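Local coordinates for protein type III restriction-modification enzyme EcoP15I Mod subunit (Escherichia coli, PDB 4ZCF) that methylates the second adenine of the recognition site 5'-CAGCAG-3' on one DNA strand, using S-adenosyl-L-methionine, and joins the Res subunit in restriction, at residues L300-R305 with Y384-S389; D354-L359 with K373-K378. All coordinates share one frame; numbering follows the deposited sequence.

How the interactions relate
Both interactions lie in the DNA methylase portion of the subunit, and both touch the bound DNA. Interaction 1 joins the loop 300-305 to the segment 384-389. Interaction 2 joins helix 353-361 to the start of strand 376-380 and the loop before it, and along the chain it falls between the two segments of interaction 1. Their centres are 22 Å apart and their nearest atoms about 8 Å apart, so they do not touch. Interaction 1 meets DC16, DT17 and DG18 of chain E and includes bonds to a guanine base, consistent with sequence recognition. Interaction 2 bonds the backbones of both strands, at DC13 of chain E and DC4 of chain D.

Interaction 1 (L300-R305 with Y384-S389); sequences LWPLDR and YKQKLS. With nucleotides of chain E.
Leu303 packs against the ring of Tyr384. Its CD2 sits over one face, 3.9 Å from the ring centroid and 23° off the normal, which makes a CH-pi contact. CD1 lies nearer the root of the ring, above CG. Pro302 crosses the tyrosine at about a right angle, and its CG is 3.4 Å from Tyr384 OH. The tyrosine ring reaches this loop because CG is anti to the backbone N (chi1 175°). The backbone N of Gln386 lies over the opposite face, toward the rim.

DNA also lines this contact directly. OP1 of DC16 of chain E lies at the edge of the Tyr384 ring. Trp301 NE1 donates a hydrogen bond to OP1 of DT17 of chain E (2.8 Å). The cis peptide before Pro302 accompanies the fold-back of the proline over the indole, where its CB covers one face.

Arg305 bonds a base. NH1 bonds O6 of DG18 of chain E at 2.6 Å, nearly straight at 175°. NH2 bonds N7 of the same guanine at 2.8 Å. One face of the guanidinium lies on the DT17 base, whose C6 is 3.5 Å above the guanidinium plane. An alanine here would remove both donors and is likely to leave O6 and N7 of this guanine without their mates and the face of the thymine without its cover.

Outside the contact, Arg305 O accepts a hydrogen bond from Thr316 OG1. Lys387 NZ forms a salt bridge with Glu240 of the second Mod subunit, and Leu388 and Ser389 pair with a strand of that subunit. The two-bond arginine-guanine pairing is the classical major-groove recognition of guanine, consistent with a sequence-reading role for this loop; one Mod subunit makes most of the sequence-specific contacts.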
loop_
_atom_site.group_PDB
_atom_site.type_symbol
_atom_site.label_atom_id
_atom_site.label_comp_id
_atom_site.label_asym_id
_atom_site.label_seq_id
_atom_site.Cartn_x
_atom_site.Cartn_y
_atom_site.Cartn_z
ATOM N N LEU A 300 17.616 -29.290 -12.978
ATOM C CA LEU A 300 17.953 -27.948 -13.421
ATOM C C LEU A 300 16.887 -26.882 -13.421
ATOM O O LEU A 300 17.226 -25.736 -13.724
ATOM C CB LEU A 300 18.725 -27.983 -14.760
ATOM C CG LEU A 300 20.015 -28.847 -14.761
ATOM C CD1 LEU A 300 20.683 -28.862 -16.122
ATOM C CD2 LEU A 300 20.985 -28.441 -13.657
ATOM N N TRP A 301 15.677 -27.157 -12.982
ATOM C CA TRP A 301 14.601 -26.195 -13.100
ATOM C C TRP A 301 14.982 -24.962 -12.319
ATOM O O TRP A 301 15.499 -25.105 -11.252
ATOM C CB TRP A 301 13.316 -26.795 -12.531
ATOM C CG TRP A 301 12.164 -25.888 -12.596
ATOM C CD1 TRP A 301 11.296 -25.764 -13.597
ATOM C CD2 TRP A 301 11.782 -24.946 -11.622
ATOM N NE1 TRP A 301 10.390 -24.819 -13.323
ATOM C CE2 TRP A 301 10.670 -24.290 -12.106
ATOM C CE3 TRP A 301 12.280 -24.590 -10.375
ATOM C CZ2 TRP A 301 10.043 -23.300 -11.403
ATOM C CZ3 TRP A 301 11.672 -23.608 -9.692
ATOM C CH2 TRP A 301 10.561 -22.974 -10.194
ATOM N N PRO A 302 14.751 -23.668 -12.836
ATOM C CA PRO A 302 13.960 -23.590 -14.071
ATOM C C PRO A 302 14.754 -23.452 -15.351
ATOM O O PRO A 302 14.252 -22.964 -16.328
ATOM C CB PRO A 302 13.142 -22.312 -13.896
ATOM C CG PRO A 302 13.628 -21.626 -12.708
ATOM C CD PRO A 302 14.953 -22.200 -12.423
ATOM N N LEU A 303 16.022 -23.793 -15.294
ATOM C CA LEU A 303 16.984 -23.700 -16.398
ATOM C C LEU A 303 17.275 -25.037 -17.088
ATOM O O LEU A 303 18.373 -25.248 -17.627
ATOM C CB LEU A 303 18.269 -22.968 -15.957
ATOM C CG LEU A 303 18.130 -21.541 -15.335
ATOM C CD1 LEU A 303 19.443 -20.792 -15.435
ATOM C CD2 LEU A 303 17.030 -20.684 -16.025
ATOM N N ASP A 304 16.243 -25.908 -17.129
ATOM C CA ASP A 304 16.261 -27.265 -17.699
ATOM C C ASP A 304 16.289 -27.357 -19.226
ATOM O O ASP A 304 16.307 -28.463 -19.750
ATOM C CB ASP A 304 15.100 -28.106 -17.139
ATOM C CG ASP A 304 13.732 -27.522 -17.416
ATOM O OD1 ASP A 304 13.282 -26.653 -16.620
ATOM O OD2 ASP A 304 13.107 -27.931 -18.421
ATOM N N ARG A 305 16.256 -26.209 -19.927
ATOM C CA ARG A 305 16.331 -26.095 -21.389
ATOM C C ARG A 305 17.598 -25.303 -21.825
ATOM O O ARG A 305 17.667 -24.776 -22.935
ATOM C CB ARG A 305 15.037 -25.506 -21.966
ATOM C CG ARG A 305 13.845 -26.426 -21.832
ATOM C CD ARG A 305 12.638 -25.895 -22.627
ATOM N NE ARG A 305 11.387 -26.515 -22.165
ATOM C CZ ARG A 305 10.209 -26.425 -22.776
ATOM N NH1 ARG A 305 10.099 -25.780 -23.929
ATOM N NH2 ARG A 305 9.131 -26.977 -22.237
ATOM N N TYR A 384 20.830 -15.040 -15.808
ATOM C CA TYR A 384 19.582 -15.440 -15.167
ATOM C C TYR A 384 19.375 -14.689 -13.852
ATOM O O TYR A 384 20.288 -14.597 -13.011
ATOM C CB TYR A 384 19.512 -16.967 -14.953
ATOM C CG TYR A 384 18.292 -17.415 -14.173
ATOM C CD1 TYR A 384 17.015 -17.339 -14.731
ATOM C CD2 TYR A 384 18.408 -17.893 -12.869
ATOM C CE1 TYR A 384 15.885 -17.711 -14.005
ATOM C CE2 TYR A 384 17.281 -18.260 -12.129
ATOM C CZ TYR A 384 16.021 -18.159 -12.701
ATOM O OH TYR A 384 14.905 -18.520 -11.987
ATOM N N LYS A 385 18.159 -14.150 -13.696
ATOM C CA LYS A 385 17.722 -13.371 -12.550
ATOM C C LYS A 385 16.467 -14.017 -12.009
ATOM O O LYS A 385 15.543 -14.247 -12.772
ATOM C CB LYS A 385 17.504 -11.908 -12.960
ATOM C CG LYS A 385 18.808 -11.212 -13.426
ATOM C CD LYS A 385 18.981 -9.787 -12.877
ATOM C CE LYS A 385 19.299 -9.695 -11.394
ATOM N NZ LYS A 385 19.644 -8.307 -10.973
ATOM N N GLN A 386 16.474 -14.418 -10.727
ATOM C CA GLN A 386 15.367 -15.140 -10.097
ATOM C C GLN A 386 14.335 -14.172 -9.595
ATOM O O GLN A 386 14.658 -13.282 -8.808
ATOM C CB GLN A 386 15.897 -16.056 -8.965
ATOM C CG GLN A 386 14.858 -16.876 -8.167
ATOM C CD GLN A 386 14.188 -17.980 -8.941
ATOM O OE1 GLN A 386 12.969 -17.959 -9.168
ATOM N NE2 GLN A 386 14.957 -18.987 -9.346
ATOM N N LYS A 387 13.093 -14.341 -10.068
ATOM C CA LYS A 387 11.903 -13.556 -9.705
ATOM C C LYS A 387 11.210 -14.136 -8.446
ATOM O O LYS A 387 11.487 -15.281 -8.031
ATOM C CB LYS A 387 10.887 -13.585 -10.875
ATOM C CG LYS A 387 10.234 -14.956 -11.069
ATOM C CD LYS A 387 9.334 -15.034 -12.260
ATOM C CE LYS A 387 8.549 -16.315 -12.232
ATOM N NZ LYS A 387 8.536 -16.996 -13.550
ATOM N N LEU A 388 10.223 -13.389 -7.911
ATOM C CA LEU A 388 9.428 -13.898 -6.814
ATOM C C LEU A 388 8.113 -14.437 -7.396
ATOM O O LEU A 388 7.242 -13.665 -7.751
ATOM C CB LEU A 388 9.189 -12.795 -5.763
ATOM C CG LEU A 388 8.251 -13.074 -4.581
ATOM C CD1 LEU A 388 8.727 -14.276 -3.734
ATOM C CD2 LEU A 388 8.126 -11.861 -3.738
ATOM N N SER A 389 7.995 -15.762 -7.534
ATOM C CA SER A 389 6.765 -16.395 -8.002
ATOM C C SER A 389 5.671 -16.280 -6.886
ATOM O O SER A 389 6.014 -16.271 -5.709
ATOM C CB SER A 389 7.019 -17.836 -8.426
ATOM O OG SER A 389 5.805 -18.586 -8.419
ATOM P P DT E 17 9.613 -23.125 -16.341
ATOM O OP1 DT E 17 8.866 -23.245 -15.066
ATOM O OP2 DT E 17 10.602 -24.162 -16.737
ATOM O "O5'" DT E 17 8.518 -23.099 -17.525
ATOM C "C5'" DT E 17 7.115 -22.782 -17.431
ATOM C "C4'" DT E 17 6.314 -23.670 -18.369
ATOM O "O4'" DT E 17 6.324 -23.196 -19.727
ATOM C "C3'" DT E 17 6.682 -25.150 -18.498
ATOM O "O3'" DT E 17 5.481 -25.818 -18.829
ATOM C "C2'" DT E 17 7.634 -25.195 -19.702
ATOM C "C1'" DT E 17 7.015 -24.102 -20.571
ATOM N N1 DT E 17 7.857 -23.369 -21.580
ATOM C C2 DT E 17 7.177 -22.923 -22.689
ATOM O O2 DT E 17 5.956 -23.071 -22.815
ATOM N N3 DT E 17 7.977 -22.343 -23.655
ATOM C C4 DT E 17 9.345 -22.125 -23.595
ATOM O O4 DT E 17 9.918 -21.490 -24.493
ATOM C C5 DT E 17 9.991 -22.662 -22.428
ATOM C C7 DT E 17 11.459 -22.448 -22.263
ATOM C C6 DT E 17 9.240 -23.278 -21.495
ATOM P P DG E 18 4.894 -27.076 -18.078
ATOM O OP1 DG E 18 4.295 -26.618 -16.806
ATOM O OP2 DG E 18 5.862 -28.184 -18.202
ATOM O "O5'" DG E 18 3.689 -27.477 -19.044
ATOM C "C5'" DG E 18 2.417 -26.850 -19.083
ATOM C "C4'" DG E 18 1.710 -27.267 -20.355
ATOM O "O4'" DG E 18 2.411 -26.732 -21.518
ATOM C "C3'" DG E 18 1.659 -28.760 -20.569
ATOM O "O3'" DG E 18 0.300 -29.069 -20.935
ATOM C "C2'" DG E 18 2.718 -29.052 -21.654
ATOM C "C1'" DG E 18 2.820 -27.736 -22.431
ATOM N N9 DG E 18 4.153 -27.319 -22.863
ATOM C C8 DG E 18 5.299 -27.359 -22.113
ATOM N N7 DG E 18 6.354 -26.850 -22.693
ATOM C C5 DG E 18 5.870 -26.413 -23.908
ATOM C C6 DG E 18 6.569 -25.782 -24.971
ATOM O O6 DG E 18 7.789 -25.491 -25.039
ATOM N N1 DG E 18 5.714 -25.507 -26.041
ATOM C C2 DG E 18 4.372 -25.813 -26.091
ATOM N N2 DG E 18 3.723 -25.462 -27.205
ATOM N N3 DG E 18 3.713 -26.391 -25.093
ATOM C C4 DG E 18 4.521 -26.681 -24.032
ATOM P P DC E 16 14.464 -18.100 -18.638
ATOM O OP1 DC E 16 15.203 -17.235 -17.684
ATOM O OP2 DC E 16 15.169 -18.715 -19.782
ATOM O "O5'" DC E 16 13.710 -19.258 -17.816
ATOM C "C5'" DC E 16 12.744 -19.020 -16.778
ATOM C "C4'" DC E 16 11.385 -19.666 -17.034
ATOM O "O4'" DC E 16 10.692 -19.023 -18.124
ATOM C "C3'" DC E 16 11.271 -21.166 -17.295
ATOM O "O3'" DC E 16 10.210 -21.649 -16.440
ATOM C "C2'" DC E 16 10.923 -21.250 -18.786
ATOM C "C1'" DC E 16 10.059 -20.001 -18.929
ATOM N N1 DC E 16 9.828 -19.495 -20.313
ATOM C C2 DC E 16 8.508 -19.451 -20.810
ATOM O O2 DC E 16 7.562 -19.847 -20.098
ATOM N N3 DC E 16 8.316 -18.994 -22.097
ATOM C C4 DC E 16 9.371 -18.635 -22.866
ATOM N N4 DC E 16 9.119 -18.211 -24.103
ATOM C C5 DC E 16 10.721 -18.673 -22.393
ATOM C C6 DC E 16 10.887 -19.094 -21.116
#

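Interaction 2 (D354-L359 with K373-K378); sequences DTMDRL and KIIELK. With nucleotides of chain D; nucleotides of chain E.
Lys373 NZ is gripped by three groups. It bonds the backbone O of Ile374 at 2.6 Å, in the carbonyl plane. It forms a salt bridge with Glu376 OE2 at 2.8 Å, meeting that oxygen on its anti side, 34° out of the carboxylate plane. It also bonds OP2 of DC4 of chain D at 3.0 Å. Bends at chi2 and chi4 turn the lysine chain back toward its own backbone. The backbone N of Ile374 adds a bond to OP1 of the same phosphate. Gln319 NE2 is a second partner of Glu376 OE2, so it probably steadies the acid that holds the lysine.

Across the contact the packing is apolar. Met356 and Ile375 reach toward each other tip to tip, with SD 3.8 Å from CD1. Leu359 and Leu377 cross at about a right angle, and CD1 of Leu359 is 4.0 Å from CD2 of Leu377. Ile365 of the neighbouring strand also touches Met356, Ile375 and Leu377. Through Leu359 and Met356 the helix packs on strand 376-380, the loop before it and strand 365-366.

On the helix, Thr355 OG1 donates a hydrogen bond to OP1 of DC13 of chain E (2.8 Å). This is a small helix-on-sheet core; the helix bonds a phosphate of chain E, and the loop leading into the strand bonds one of chain D.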
loop_
_atom_site.group_PDB
_atom_site.type_symbol
_atom_site.label_atom_id
_atom_site.label_comp_id
_atom_site.label_asym_id
_atom_site.label_seq_id
_atom_site.Cartn_x
_atom_site.Cartn_y
_atom_site.Cartn_z
ATOM N N ASP A 354 13.617 -1.904 -36.117
ATOM C CA ASP A 354 14.653 -1.078 -35.516
ATOM C C ASP A 354 15.380 -1.847 -34.402
ATOM O O ASP A 354 16.613 -1.860 -34.395
ATOM C CB ASP A 354 14.031 0.207 -34.968
ATOM N N THR A 355 14.620 -2.522 -33.487
ATOM C CA THR A 355 15.190 -3.342 -32.401
ATOM C C THR A 355 15.733 -4.652 -32.945
ATOM O O THR A 355 16.776 -5.117 -32.476
ATOM C CB THR A 355 14.188 -3.586 -31.286
ATOM O OG1 THR A 355 13.624 -2.333 -30.897
ATOM C CG2 THR A 355 14.823 -4.299 -30.068
ATOM N N MET A 356 15.034 -5.254 -33.924
ATOM C CA MET A 356 15.503 -6.486 -34.532
ATOM C C MET A 356 16.908 -6.279 -35.158
ATOM O O MET A 356 17.842 -7.007 -34.816
ATOM C CB MET A 356 14.483 -7.041 -35.541
ATOM C CG MET A 356 14.821 -8.440 -36.036
ATOM S SD MET A 356 14.973 -9.712 -34.727
ATOM C CE MET A 356 16.538 -9.916 -34.749
ATOM N N ASP A 357 17.071 -5.233 -35.988
ATOM C CA ASP A 357 18.333 -4.891 -36.634
ATOM C C ASP A 357 19.505 -4.745 -35.664
ATOM O O ASP A 357 20.640 -5.116 -35.997
ATOM C CB ASP A 357 18.156 -3.618 -37.471
ATOM C CG ASP A 357 17.476 -3.847 -38.809
ATOM O OD1 ASP A 357 17.575 -4.981 -39.345
ATOM O OD2 ASP A 357 16.876 -2.888 -39.337
ATOM N N ARG A 358 19.218 -4.232 -34.460
ATOM C CA ARG A 358 20.167 -4.040 -33.367
ATOM C C ARG A 358 20.563 -5.408 -32.765
ATOM O O ARG A 358 21.735 -5.610 -32.446
ATOM C CB ARG A 358 19.531 -3.115 -32.321
ATOM C CG ARG A 358 20.418 -2.745 -31.137
ATOM C CD ARG A 358 19.715 -1.817 -30.142
ATOM N NE ARG A 358 18.504 -2.393 -29.539
ATOM C CZ ARG A 358 18.491 -3.258 -28.525
ATOM N NH1 ARG A 358 19.630 -3.697 -28.000
ATOM N NH2 ARG A 358 17.340 -3.705 -28.042
ATOM N N LEU A 359 19.585 -6.338 -32.620
ATOM C CA LEU A 359 19.804 -7.693 -32.102
ATOM C C LEU A 359 20.647 -8.508 -33.088
ATOM O O LEU A 359 21.458 -9.334 -32.655
ATOM C CB LEU A 359 18.464 -8.424 -31.813
ATOM C CG LEU A 359 17.535 -7.867 -30.699
ATOM C CD1 LEU A 359 16.213 -8.583 -30.691
ATOM C CD2 LEU A 359 18.167 -7.977 -29.330
ATOM N N LYS A 373 12.607 -22.317 -40.091
ATOM C CA LYS A 373 12.693 -22.294 -38.628
ATOM C C LYS A 373 12.581 -20.832 -38.095
ATOM O O LYS A 373 13.311 -19.950 -38.563
ATOM C CB LYS A 373 14.027 -22.960 -38.193
ATOM C CG LYS A 373 14.406 -22.917 -36.709
ATOM C CD LYS A 373 13.532 -23.798 -35.824
ATOM C CE LYS A 373 13.810 -23.552 -34.357
ATOM N NZ LYS A 373 13.378 -22.192 -33.882
ATOM N N ILE A 374 11.651 -20.588 -37.129
ATOM C CA ILE A 374 11.480 -19.273 -36.503
ATOM C C ILE A 374 12.743 -19.007 -35.712
ATOM O O ILE A 374 13.285 -19.945 -35.119
ATOM C CB ILE A 374 10.222 -19.175 -35.596
ATOM C CG1 ILE A 374 8.915 -19.567 -36.342
ATOM C CG2 ILE A 374 10.099 -17.794 -34.946
ATOM C CD1 ILE A 374 7.651 -19.796 -35.360
ATOM N N ILE A 375 13.236 -17.745 -35.737
ATOM C CA ILE A 375 14.447 -17.337 -35.017
ATOM C C ILE A 375 14.325 -17.453 -33.493
ATOM O O ILE A 375 13.227 -17.408 -32.920
ATOM C CB ILE A 375 14.972 -15.931 -35.430
ATOM C CG1 ILE A 375 13.893 -14.833 -35.320
ATOM C CG2 ILE A 375 15.643 -15.961 -36.783
ATOM C CD1 ILE A 375 14.453 -13.517 -34.986
ATOM N N GLU A 376 15.479 -17.561 -32.845
ATOM C CA GLU A 376 15.577 -17.639 -31.399
ATOM C C GLU A 376 16.583 -16.593 -30.933
ATOM O O GLU A 376 17.355 -16.056 -31.737
ATOM C CB GLU A 376 16.021 -19.054 -30.963
ATOM C CG GLU A 376 15.041 -20.154 -31.333
ATOM C CD GLU A 376 15.477 -21.582 -31.059
ATOM O OE1 GLU A 376 16.576 -21.781 -30.486
ATOM O OE2 GLU A 376 14.713 -22.508 -31.416
ATOM N N LEU A 377 16.569 -16.320 -29.625
ATOM C CA LEU A 377 17.492 -15.400 -28.967
ATOM C C LEU A 377 18.496 -16.163 -28.093
ATOM O O LEU A 377 18.107 -17.011 -27.286
ATOM C CB LEU A 377 16.712 -14.400 -28.116
ATOM C CG LEU A 377 16.101 -13.252 -28.861
ATOM C CD1 LEU A 377 14.783 -12.851 -28.232
ATOM C CD2 LEU A 377 17.067 -12.071 -28.904
ATOM N N LYS A 378 19.780 -15.879 -28.264
ATOM C CA LYS A 378 20.822 -16.516 -27.462
ATOM C C LYS A 378 20.824 -15.858 -26.082
ATOM O O LYS A 378 20.990 -14.631 -25.943
ATOM C CB LYS A 378 22.180 -16.415 -28.165
ATOM C CG LYS A 378 23.250 -17.324 -27.604
ATOM C CD LYS A 378 24.391 -17.393 -28.562
ATOM C CE LYS A 378 25.663 -17.882 -27.932
ATOM N NZ LYS A 378 26.749 -18.083 -28.946
ATOM P P DC D 4 9.603 -23.333 -34.895
ATOM O OP1 DC D 4 9.954 -23.300 -36.334
ATOM O OP2 DC D 4 10.416 -22.542 -33.945
ATOM O "O5'" DC D 4 8.043 -22.999 -34.701
ATOM C "C5'" DC D 4 7.106 -24.051 -34.775
ATOM C "C4'" DC D 4 5.807 -23.800 -34.038
ATOM O "O4'" DC D 4 5.853 -24.314 -32.687
ATOM C "C3'" DC D 4 5.257 -22.385 -33.965
ATOM O "O3'" DC D 4 3.843 -22.400 -34.277
ATOM C "C2'" DC D 4 5.562 -22.000 -32.516
ATOM C "C1'" DC D 4 5.425 -23.320 -31.766
ATOM N N1 DC D 4 6.288 -23.469 -30.536
ATOM C C2 DC D 4 5.798 -24.140 -29.406
ATOM O O2 DC D 4 4.618 -24.490 -29.366
ATOM N N3 DC D 4 6.620 -24.312 -28.336
ATOM C C4 DC D 4 7.870 -23.836 -28.340
ATOM N N4 DC D 4 8.627 -24.013 -27.251
ATOM C C5 DC D 4 8.414 -23.204 -29.497
ATOM C C6 DC D 4 7.596 -23.045 -30.546
ATOM P P DA D 3 14.454 -27.219 -33.745
ATOM O OP1 DA D 3 14.630 -27.085 -35.205
ATOM O OP2 DA D 3 15.340 -26.433 -32.855
ATOM O "O5'" DA D 3 12.926 -26.899 -33.394
ATOM C "C5'" DA D 3 11.873 -27.557 -34.056
ATOM C "C4'" DA D 3 10.550 -26.944 -33.674
ATOM O "O4'" DA D 3 10.112 -27.442 -32.393
ATOM C "C3'" DA D 3 10.573 -25.428 -33.559
ATOM O "O3'" DA D 3 9.642 -24.875 -34.469
ATOM C "C2'" DA D 3 10.246 -25.114 -32.099
ATOM C "C1'" DA D 3 9.579 -26.389 -31.619
ATOM N N9 DA D 3 9.902 -26.718 -30.237
ATOM C C8 DA D 3 11.133 -26.777 -29.621
ATOM N N7 DA D 3 11.085 -27.177 -28.368
ATOM C C5 DA D 3 9.739 -27.425 -28.178
ATOM C C6 DA D 3 9.013 -27.895 -27.083
ATOM N N6 DA D 3 9.580 -28.213 -25.910
ATOM N N1 DA D 3 7.667 -27.995 -27.234
ATOM C C2 DA D 3 7.078 -27.665 -28.394
ATOM N N3 DA D 3 7.676 -27.247 -29.501
ATOM C C4 DA D 3 9.000 -27.150 -29.313
ATOM P P DC E 13 11.133 -3.141 -27.981
ATOM O OP1 DC E 13 12.096 -2.196 -28.584
ATOM O OP2 DC E 13 10.569 -4.220 -28.828
ATOM O "O5'" DC E 13 11.853 -3.866 -26.768
ATOM C "C5'" DC E 13 11.486 -5.283 -26.706
ATOM C "C4'" DC E 13 10.278 -5.582 -25.819
ATOM O "O4'" DC E 13 8.956 -5.320 -26.366
ATOM C "C3'" DC E 13 10.082 -7.019 -25.437
ATOM O "O3'" DC E 13 11.255 -7.479 -24.769
ATOM C "C2'" DC E 13 8.891 -6.762 -24.520
ATOM C "C1'" DC E 13 8.073 -5.756 -25.331
ATOM N N1 DC E 13 6.686 -6.245 -25.746
ATOM C C2 DC E 13 5.733 -6.635 -24.765
ATOM O O2 DC E 13 5.989 -6.545 -23.558
ATOM N N3 DC E 13 4.484 -7.028 -25.159
ATOM C C4 DC E 13 4.154 -7.071 -26.455
ATOM N N4 DC E 13 2.908 -7.459 -26.766
ATOM C C5 DC E 13 5.091 -6.689 -27.464
ATOM C C6 DC E 13 6.326 -6.304 -27.078
#